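Local coordinates for probable benzoylformate decarboxylase (Rhodococcus jostii, PDB 7ORX), which is probably a thiamine diphosphate-dependent enzyme and binds thiamine diphosphate and a sodium ion, at residues P246-G254 against P339-E347; V495-F506 against A518-T526. One frame throughout, in Å; residues are numbered along the deposited sequence.

Overall arrangement
Read from the N terminus, the chain reaches interaction 1 first: residues 246-254 lead into strand 252-255, an outermost strand of the second of three six-stranded parallel sheets, and residues 339-347 return to them from the loop between helices 321-331 and 358-368. The loop so closed spans 84 residues and takes in three further strands of that sheet, 272-276, 297-302 and 315-318. Interaction 2 follows in series, neither nested nor crossed, and closes a short link of 11 residues, mostly helix, between strands 496-500 and 520-525 at one side of the third sheet. The centres of interactions 1 and 2 lie about 31 Å apart and their nearest atoms about 13 Å apart, without touching.

Interaction 1 of 2, residues P246-G254 against P339-E347; sequences PTRHPSFRG and PLPPLGDFE
Arg248 and Phe346 both place CG anti to their own carbonyl carbon (chi1 -54° and -72°), and further bends at chi2 and chi3 of the arginine lay its guanidinium flat over one face of the phenyl ring. The evidence for a cation-pi stack is direct: Arg248 CZ stands 3.8 Å from the centroid of the Phe346 ring, and the two planes are only 25° apart. Leu343 CB covers the opposite face of the guanidinium, so the flat group is sandwiched. At its edge, Arg248 NH2 donates to Gly344 O over 2.7 Å, a bond close to the guanidinium plane that would limit rotation of the group.

Leu343 reaches in among backbone carbonyls, with CD1 3.5 Å from His249 O and CD2 3.4 Å from Phe252 O and also near Pro250 O. Arg253 NH1 donates to two of these oxygens, Pro250 O at 2.9 Å and Phe252 O, while His249 O accepts from Phe252 N. Farther along, Pro250 CB packs against Leu340 CB at 4.2 Å, while Leu340 CD1 approaches Ser251 OG, a hydroxyl bonded to Ala232 O.

The contact thus lays an extended, proline-rich linker over the turns entering strand 252-255. Backbone bonds join this strand to strand 234-236, Ser251 packs on helix 220-230, and Phe346 meets Gln389 of helix 383-389 and forms a second cation-pi contact with Arg366 of helix 358-368.

Interaction 2 of 2, residues V495-F506 against A518-T526; sequences VRGTAVATAEDF and APTLIEVRT
A beta-alpha-beta unit of the C-terminal thiamine diphosphate-binding domain supplies this contact: strands 496-500 and 520-525 lie parallel, their axes 4.7 Å apart and 17° from alignment, with helix 503-515 as the crossover. Leu521 N donates to Arg496 O at 3.1 Å, and Thr498 takes part twice, its N giving to Leu521 O and its O receiving Glu523 N at 2.9 Å. Val500 N to Glu523 O is a weak, bent bond (126°), but Arg525 N to Val500 O is straighter. The resulting ladder pairs Gly497 with Leu521 and Ala499 with Glu523 on one face, Thr498 with Ile522 and Val500 with Val524 on the other.

On the latter face the first turn of the helix closes over the strands. Phe506 has CG anti to its backbone N (chi1 175°), which directs the ring toward the strands so that CD1 lies 3.8 Å from Val524 CG2, while Ile522 CG2 meets the ring at its edge. Thr502, the N-cap, accepts from Asp505 N through OG1 at 3.2 Å. At the far end Val495 CG1 packs on Pro519 CB, 3.8 Å away.

Strand 496-500 is outermost within the chain, whereas strand 520-525 also bonds to strand 452-457, where Asn457 holds Glu523 OE2. Val495 and Leu521 rest on helix 440-447, and Phe506 packs against helix 358-368.

Interaction 1 of 2, residues P246-G254 against P339-E347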
# COMPACT_ATOMS: atom_id res chain seq x y z
N PRO C 246 12.11 0.89 -40.35
CA PRO C 246 13.42 1.06 -40.98
C PRO C 246 13.81 2.55 -41.05
O PRO C 246 13.06 3.32 -41.55
CB PRO C 246 13.25 0.43 -42.38
CG PRO C 246 11.91 -0.25 -42.42
CD PRO C 246 11.11 0.28 -41.23
N THR C 247 14.97 2.95 -40.53
CA THR C 247 15.40 4.38 -40.47
C THR C 247 15.83 4.92 -41.84
O THR C 247 16.10 6.12 -41.88
CB THR C 247 16.56 4.63 -39.50
OG1 THR C 247 17.76 4.03 -39.99
CG2 THR C 247 16.21 4.15 -38.11
N ARG C 248 15.93 4.10 -42.89
CA ARG C 248 16.31 4.62 -44.23
C ARG C 248 15.16 4.35 -45.22
O ARG C 248 15.33 4.39 -46.42
CB ARG C 248 17.66 4.08 -44.73
CG ARG C 248 18.81 4.30 -43.76
CD ARG C 248 19.08 5.77 -43.48
NE ARG C 248 19.68 6.44 -44.65
CZ ARG C 248 19.65 7.76 -44.84
NH1 ARG C 248 19.09 8.55 -43.95
NH2 ARG C 248 20.18 8.31 -45.93
N HIS C 249 14.00 4.08 -44.72
CA HIS C 249 12.80 4.05 -45.58
C HIS C 249 12.43 5.47 -46.01
O HIS C 249 12.55 6.40 -45.23
CB HIS C 249 11.65 3.38 -44.84
CG HIS C 249 10.51 3.10 -45.74
ND1 HIS C 249 9.54 4.02 -45.93
CD2 HIS C 249 10.19 2.03 -46.50
CE1 HIS C 249 8.64 3.54 -46.78
NE2 HIS C 249 9.01 2.30 -47.13
N PRO C 250 11.94 5.67 -47.24
CA PRO C 250 11.40 6.97 -47.66
C PRO C 250 10.55 7.71 -46.62
O PRO C 250 10.78 8.88 -46.41
CB PRO C 250 10.58 6.57 -48.89
CG PRO C 250 11.51 5.56 -49.53
CD PRO C 250 11.96 4.70 -48.35
N SER C 251 9.60 7.02 -45.98
CA SER C 251 8.63 7.60 -45.02
C SER C 251 9.32 8.05 -43.73
O SER C 251 8.77 8.91 -43.05
CB SER C 251 7.53 6.66 -44.74
OG SER C 251 6.64 6.54 -45.87
N PHE C 252 10.51 7.56 -43.39
CA PHE C 252 11.14 7.86 -42.07
C PHE C 252 11.49 9.33 -41.97
O PHE C 252 12.09 9.84 -42.94
CB PHE C 252 12.41 7.04 -41.83
CG PHE C 252 12.87 7.12 -40.40
CD1 PHE C 252 12.09 6.62 -39.38
CD2 PHE C 252 14.06 7.75 -40.09
CE1 PHE C 252 12.50 6.73 -38.06
CE2 PHE C 252 14.48 7.85 -38.77
CZ PHE C 252 13.69 7.33 -37.77
N ARG C 253 11.10 9.98 -40.86
CA ARG C 253 11.35 11.43 -40.58
C ARG C 253 12.09 11.65 -39.26
O ARG C 253 12.41 12.78 -39.00
CB ARG C 253 10.04 12.20 -40.50
CG ARG C 253 9.26 12.27 -41.81
CD ARG C 253 9.93 13.17 -42.81
NE ARG C 253 9.29 13.10 -44.11
CZ ARG C 253 9.59 12.20 -45.05
NH1 ARG C 253 10.54 11.29 -44.87
NH2 ARG C 253 8.91 12.25 -46.19
N GLY C 254 12.29 10.64 -38.44
CA GLY C 254 13.01 10.72 -37.17
C GLY C 254 12.11 10.57 -35.96
O GLY C 254 11.04 9.97 -36.05
N PRO C 339 4.40 8.48 -54.38
CA PRO C 339 5.29 7.78 -53.46
C PRO C 339 6.41 8.70 -53.00
O PRO C 339 6.87 9.42 -53.81
CB PRO C 339 5.89 6.62 -54.29
CG PRO C 339 4.84 6.36 -55.35
CD PRO C 339 4.19 7.70 -55.62
N LEU C 340 6.84 8.64 -51.75
CA LEU C 340 7.78 9.65 -51.18
C LEU C 340 9.20 9.41 -51.73
O LEU C 340 9.59 8.29 -52.03
CB LEU C 340 7.74 9.61 -49.65
CG LEU C 340 6.41 10.09 -49.02
CD1 LEU C 340 6.27 9.64 -47.58
CD2 LEU C 340 6.24 11.59 -49.14
N PRO C 341 10.00 10.48 -51.95
CA PRO C 341 11.36 10.32 -52.49
C PRO C 341 12.28 9.60 -51.50
O PRO C 341 12.04 9.64 -50.29
CB PRO C 341 11.82 11.75 -52.79
CG PRO C 341 10.96 12.63 -51.95
CD PRO C 341 9.64 11.90 -51.76
N PRO C 342 13.35 8.92 -51.96
CA PRO C 342 14.42 8.47 -51.08
C PRO C 342 15.01 9.60 -50.20
O PRO C 342 15.07 10.78 -50.60
CB PRO C 342 15.54 8.04 -52.09
CG PRO C 342 14.80 7.67 -53.35
CD PRO C 342 13.68 8.67 -53.38
N LEU C 343 15.44 9.23 -48.99
CA LEU C 343 16.01 10.18 -48.01
C LEU C 343 17.31 10.71 -48.58
O LEU C 343 17.95 9.98 -49.34
CB LEU C 343 16.27 9.47 -46.69
CG LEU C 343 15.00 9.05 -45.94
CD1 LEU C 343 15.37 8.39 -44.63
CD2 LEU C 343 14.07 10.22 -45.70
N GLY C 344 17.67 11.94 -48.20
CA GLY C 344 19.00 12.48 -48.47
C GLY C 344 20.07 11.53 -47.96
O GLY C 344 19.81 10.74 -47.07
N ASP C 345 21.25 11.63 -48.55
CA ASP C 345 22.47 10.91 -48.10
C ASP C 345 22.73 11.32 -46.65
O ASP C 345 22.23 12.39 -46.24
CB ASP C 345 23.62 11.17 -49.08
CG ASP C 345 24.37 9.87 -49.36
OD1 ASP C 345 24.04 8.85 -48.62
OD2 ASP C 345 25.26 9.90 -50.28
N PHE C 346 23.39 10.47 -45.86
CA PHE C 346 23.77 10.81 -44.47
C PHE C 346 24.65 12.07 -44.49
O PHE C 346 25.64 12.10 -45.28
CB PHE C 346 24.56 9.67 -43.84
CG PHE C 346 23.78 8.45 -43.49
CD1 PHE C 346 22.85 8.49 -42.45
CD2 PHE C 346 23.96 7.27 -44.19
CE1 PHE C 346 22.12 7.36 -42.11
CE2 PHE C 346 23.21 6.14 -43.85
CZ PHE C 346 22.32 6.18 -42.79
N GLU C 347 24.29 13.06 -43.67
CA GLU C 347 25.10 14.28 -43.40
C GLU C 347 26.55 13.87 -43.06
O GLU C 347 26.78 12.80 -42.46
CB GLU C 347 24.48 15.12 -42.28
CG GLU C 347 25.13 16.49 -42.11
CD GLU C 347 24.49 17.40 -41.07
OE1 GLU C 347 23.48 16.97 -40.40
OE2 GLU C 347 25.00 18.55 -40.93

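Interaction 2 of 2, residues V495-F506 against A518-T526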
# COMPACT_ATOMS: atom_id res chain seq x y z
N VAL C 495 36.97 -8.60 -18.57
CA VAL C 495 36.75 -8.20 -19.99
C VAL C 495 37.95 -7.41 -20.54
O VAL C 495 38.40 -6.46 -19.91
CB VAL C 495 35.44 -7.43 -20.13
CG1 VAL C 495 35.18 -6.99 -21.57
CG2 VAL C 495 34.32 -8.27 -19.64
N ARG C 496 38.35 -7.77 -21.75
CA ARG C 496 39.46 -7.14 -22.52
C ARG C 496 38.97 -5.76 -22.94
O ARG C 496 37.91 -5.67 -23.53
CB ARG C 496 39.85 -8.10 -23.66
CG ARG C 496 40.17 -7.49 -25.03
CD ARG C 496 40.32 -8.48 -26.22
NE ARG C 496 41.42 -8.10 -27.13
CZ ARG C 496 41.31 -7.42 -28.28
NH1 ARG C 496 40.11 -7.04 -28.73
NH2 ARG C 496 42.42 -7.11 -28.95
N GLY C 497 39.73 -4.71 -22.64
CA GLY C 497 39.34 -3.32 -22.95
C GLY C 497 40.46 -2.53 -23.59
O GLY C 497 41.59 -2.78 -23.23
N THR C 498 40.15 -1.62 -24.51
CA THR C 498 41.11 -0.65 -25.10
C THR C 498 40.46 0.74 -25.06
O THR C 498 39.24 0.79 -25.11
CB THR C 498 41.60 -1.10 -26.49
OG1 THR C 498 41.06 -0.29 -27.53
CG2 THR C 498 41.27 -2.56 -26.78
N ALA C 499 41.25 1.80 -24.90
CA ALA C 499 40.85 3.23 -25.01
C ALA C 499 41.35 3.78 -26.34
O ALA C 499 42.42 3.41 -26.80
CB ALA C 499 41.41 4.03 -23.85
N VAL C 500 40.62 4.72 -26.90
CA VAL C 500 40.68 5.10 -28.33
C VAL C 500 40.21 6.55 -28.38
O VAL C 500 39.35 6.89 -27.57
CB VAL C 500 39.78 4.12 -29.10
CG1 VAL C 500 38.77 4.78 -30.01
CG2 VAL C 500 40.59 3.09 -29.85
N ALA C 501 40.80 7.41 -29.21
CA ALA C 501 40.43 8.84 -29.23
C ALA C 501 40.41 9.38 -30.66
O ALA C 501 40.10 10.57 -30.83
CB ALA C 501 41.39 9.61 -28.35
N THR C 502 40.72 8.57 -31.67
CA THR C 502 40.65 8.99 -33.10
C THR C 502 39.85 7.96 -33.89
O THR C 502 39.78 6.84 -33.46
CB THR C 502 42.05 9.11 -33.72
OG1 THR C 502 42.46 7.76 -33.93
CG2 THR C 502 43.04 9.86 -32.85
N ALA C 503 39.30 8.40 -35.01
CA ALA C 503 38.53 7.61 -35.98
C ALA C 503 39.37 6.41 -36.43
O ALA C 503 38.81 5.32 -36.49
CB ALA C 503 38.13 8.47 -37.14
N GLU C 504 40.65 6.59 -36.74
CA GLU C 504 41.50 5.50 -37.32
C GLU C 504 41.58 4.40 -36.25
O GLU C 504 41.31 3.24 -36.60
CB GLU C 504 42.84 6.07 -37.82
CG GLU C 504 43.90 5.06 -38.31
CD GLU C 504 45.39 5.38 -37.98
OE1 GLU C 504 45.70 6.55 -37.59
OE2 GLU C 504 46.28 4.48 -38.11
N ASP C 505 41.90 4.76 -35.00
CA ASP C 505 42.08 3.80 -33.88
C ASP C 505 40.74 3.15 -33.52
O ASP C 505 40.74 1.99 -33.13
CB ASP C 505 42.49 4.42 -32.53
CG ASP C 505 43.76 5.25 -32.45
OD1 ASP C 505 44.76 4.92 -33.14
OD2 ASP C 505 43.73 6.22 -31.62
N PHE C 506 39.66 3.92 -33.55
CA PHE C 506 38.32 3.37 -33.29
C PHE C 506 37.99 2.33 -34.36
O PHE C 506 37.61 1.22 -33.98
CB PHE C 506 37.22 4.42 -33.27
CG PHE C 506 35.89 3.73 -33.11
CD1 PHE C 506 35.53 3.20 -31.89
CD2 PHE C 506 35.08 3.50 -34.21
CE1 PHE C 506 34.36 2.48 -31.76
CE2 PHE C 506 33.89 2.78 -34.07
CZ PHE C 506 33.54 2.26 -32.85
N ALA C 518 34.63 -13.13 -27.36
CA ALA C 518 34.59 -12.74 -25.93
C ALA C 518 34.07 -11.32 -25.83
O ALA C 518 34.18 -10.52 -26.76
CB ALA C 518 35.96 -12.88 -25.28
N PRO C 519 33.47 -10.95 -24.67
CA PRO C 519 33.15 -9.55 -24.40
C PRO C 519 34.40 -8.71 -24.63
O PRO C 519 35.50 -9.14 -24.27
CB PRO C 519 32.73 -9.51 -22.93
CG PRO C 519 33.25 -10.80 -22.38
CD PRO C 519 33.17 -11.80 -23.51
N THR C 520 34.18 -7.56 -25.24
CA THR C 520 35.19 -6.51 -25.54
C THR C 520 34.58 -5.16 -25.20
O THR C 520 33.38 -4.97 -25.45
CB THR C 520 35.58 -6.54 -27.02
OG1 THR C 520 34.36 -6.73 -27.75
CG2 THR C 520 36.52 -7.68 -27.32
N LEU C 521 35.38 -4.28 -24.62
CA LEU C 521 34.98 -2.91 -24.27
C LEU C 521 35.90 -1.96 -25.00
O LEU C 521 37.12 -2.12 -24.87
CB LEU C 521 35.14 -2.72 -22.77
CG LEU C 521 34.73 -1.33 -22.29
CD1 LEU C 521 33.92 -1.43 -21.01
CD2 LEU C 521 35.94 -0.44 -22.13
N ILE C 522 35.35 -0.99 -25.71
CA ILE C 522 36.12 0.14 -26.29
C ILE C 522 35.73 1.40 -25.54
O ILE C 522 34.58 1.73 -25.59
CB ILE C 522 35.79 0.27 -27.78
CG1 ILE C 522 36.24 -0.97 -28.55
CG2 ILE C 522 36.39 1.51 -28.35
CD1 ILE C 522 35.47 -1.16 -29.84
N GLU C 523 36.67 2.09 -24.90
CA GLU C 523 36.40 3.39 -24.27
C GLU C 523 36.74 4.44 -25.31
O GLU C 523 37.87 4.52 -25.66
CB GLU C 523 37.21 3.56 -23.00
CG GLU C 523 36.98 4.90 -22.34
CD GLU C 523 37.91 5.22 -21.16
OE1 GLU C 523 38.63 4.30 -20.70
OE2 GLU C 523 37.92 6.40 -20.69
N VAL C 524 35.77 5.12 -25.88
CA VAL C 524 35.99 6.21 -26.87
C VAL C 524 35.99 7.50 -26.07
O VAL C 524 35.05 7.70 -25.33
CB VAL C 524 34.87 6.26 -27.91
CG1 VAL C 524 35.07 7.41 -28.87
CG2 VAL C 524 34.75 4.95 -28.66
N ARG C 525 37.00 8.34 -26.24
CA ARG C 525 36.98 9.72 -25.72
C ARG C 525 36.12 10.54 -26.68
O ARG C 525 36.44 10.58 -27.89
CB ARG C 525 38.41 10.26 -25.60
CG ARG C 525 38.52 11.42 -24.63
CD ARG C 525 38.80 12.72 -25.35
NE ARG C 525 40.24 13.03 -25.40
CZ ARG C 525 40.89 13.91 -24.63
NH1 ARG C 525 40.24 14.60 -23.70
NH2 ARG C 525 42.19 14.11 -24.79
N THR C 526 35.05 11.16 -26.17
CA THR C 526 34.07 11.95 -26.96
C THR C 526 34.09 13.41 -26.51
O THR C 526 34.60 13.68 -25.39
CB THR C 526 32.65 11.37 -26.86
OG1 THR C 526 32.27 11.38 -25.49
CG2 THR C 526 32.54 9.98 -27.44